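PDB 1WZO: HpcE from Thermus thermophilus, which probably isomerises 2-hydroxyhepta-2,4-diene-1,7-dioate in the bacterial breakdown of homoprotocatechuate, as a member of the fumarylacetoacetate hydrolase family. Local coordinates for the interface of chains A and B. Coordinates in Å, arbitrary orientation; residue numbers count along the deposited sequence, not the author numbering. Chains: chain A/B, HpcE.

The interface of chains A and B. Residues chain A 79, 86, 149-150, 246; chain B 11, 28.
B:Arg11, at the start of strand 11-18, reaches across to chain A and lays its side chain over A:Thr150, with A:Leu79 beside its base and A:Asp149 at its tip. The patch belongs to a two-fold symmetric interface between copies of HpcE, repeated with the chains exchanged, which may or may not be the pairing used in solution. The arginine chain bends at its third torsion (chi3 66°), turning the guanidinium towards A:Asp149. Its NH2 lies 3.0 Å from the carboxylate oxygen OD2 of A:Asp149, a salt bridge by charge and distance rather than a hydrogen bond, since no N-H of NH2 is aimed at OD2; the two planes are turned 49° apart. Nearer the backbone, CG of B:Arg11 sits 4.0 Å from the methyl CD1 of A:Leu79. On the far side of the guanidinium, NH1 comes within 3.8 Å of CD1 of A:Leu86, so apolar groups border both ends of the arginine chain. Between them the methyl CG2 of A:Thr150 meets the arginine CD at 3.6 Å, the two side chains crossing at about a right angle. Behind the arginine, the threonine hydroxyl faces into chain A and helps fix the methyl's direction. OG1 occupies the position between the backbone N and the carbonyl carbon, where it accepts a nearly straight hydrogen bond (176° at the hydrogen) from A:Leu86 N at 3.0 Å and donates one to the backbone O of A:Asp149 at 2.5 Å. An alanine here would probably leave a gap against the arginine CD and the backbone N-H of A:Leu86 without its acceptor. Further along the interface, B:Glu28 extends its chain to meet the ring of the C-terminal A:Pro246. The proline is poorly ordered and the very short approach of OE1 to it is doubtful, but the carboxylate carbon CD of B:Glu28 lies 3.8 Å from the ring CB of A:Pro246.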
loop_
_atom_site.group_PDB
_atom_site.type_symbol
_atom_site.label_atom_id
_atom_site.label_comp_id
_atom_site.label_asym_id
_atom_site.label_seq_id
_atom_site.Cartn_x
_atom_site.Cartn_y
_atom_site.Cartn_z
ATOM N N LEU A 79 -16.538 2.337 -6.931
ATOM C CA LEU A 79 -16.766 1.780 -8.251
ATOM C C LEU A 79 -16.304 2.825 -9.262
ATOM O O LEU A 79 -16.529 4.016 -9.076
ATOM C CB LEU A 79 -18.258 1.496 -8.439
ATOM C CG LEU A 79 -18.669 0.689 -9.673
ATOM C CD1 LEU A 79 -18.232 -0.760 -9.526
ATOM C CD2 LEU A 79 -20.182 0.775 -9.835
ATOM N N LEU A 86 -24.833 -2.459 -8.301
ATOM C CA LEU A 86 -25.702 -3.589 -7.999
ATOM C C LEU A 86 -26.886 -3.204 -7.130
ATOM O O LEU A 86 -26.723 -2.727 -6.010
ATOM C CB LEU A 86 -24.892 -4.700 -7.325
ATOM C CG LEU A 86 -23.789 -5.285 -8.216
ATOM C CD1 LEU A 86 -23.019 -6.356 -7.444
ATOM C CD2 LEU A 86 -24.404 -5.878 -9.477
ATOM N N ASP A 149 -21.454 -2.907 -1.408
ATOM C CA ASP A 149 -20.492 -2.987 -2.499
ATOM C C ASP A 149 -21.098 -2.274 -3.714
ATOM O O ASP A 149 -22.300 -2.397 -3.981
ATOM C CB ASP A 149 -20.188 -4.446 -2.867
ATOM C CG ASP A 149 -19.380 -5.183 -1.798
ATOM O OD1 ASP A 149 -18.875 -4.549 -0.842
ATOM O OD2 ASP A 149 -19.242 -6.419 -1.935
ATOM N N THR A 150 -20.249 -1.528 -4.420
ATOM C CA THR A 150 -20.594 -0.751 -5.622
ATOM C C THR A 150 -21.428 0.501 -5.377
ATOM O O THR A 150 -21.807 1.185 -6.336
ATOM C CB THR A 150 -21.350 -1.583 -6.696
ATOM O OG1 THR A 150 -22.724 -1.729 -6.318
ATOM C CG2 THR A 150 -20.713 -2.952 -6.882
ATOM N N PRO A 246 -26.565 -10.299 -8.497
ATOM C CA PRO A 246 -26.523 -11.643 -9.077
ATOM C C PRO A 246 -26.804 -12.709 -8.022
ATOM O O PRO A 246 -25.937 -13.586 -7.823
ATOM C CB PRO A 246 -25.104 -11.725 -9.632
ATOM C CG PRO A 246 -24.326 -10.919 -8.633
ATOM C CD PRO A 246 -25.215 -9.713 -8.422
ATOM O OXT PRO A 246 -27.890 -12.651 -7.406
ATOM N N ARG B 11 -15.419 -4.196 -11.032
ATOM C CA ARG B 11 -15.002 -4.694 -9.728
ATOM C C ARG B 11 -13.824 -5.651 -9.805
ATOM O O ARG B 11 -13.761 -6.494 -10.695
ATOM C CB ARG B 11 -16.151 -5.433 -9.041
ATOM C CG ARG B 11 -17.452 -4.661 -8.930
ATOM C CD ARG B 11 -18.480 -5.500 -8.181
ATOM N NE ARG B 11 -18.079 -5.693 -6.795
ATOM C CZ ARG B 11 -18.588 -6.620 -5.993
ATOM N NH1 ARG B 11 -19.522 -7.446 -6.442
ATOM N NH2 ARG B 11 -18.156 -6.724 -4.746
ATOM N N GLU B 28 -19.867 -16.917 -6.882
ATOM C CA GLU B 28 -20.431 -16.775 -8.216
ATOM C C GLU B 28 -19.363 -17.166 -9.240
ATOM O O GLU B 28 -18.219 -16.719 -9.147
ATOM C CB GLU B 28 -20.861 -15.324 -8.439
ATOM C CG GLU B 28 -21.477 -15.049 -9.794
ATOM C CD GLU B 28 -21.858 -13.588 -9.968
ATOM O OE1 GLU B 28 -22.465 -13.025 -9.033
ATOM O OE2 GLU B 28 -21.557 -13.006 -11.035
#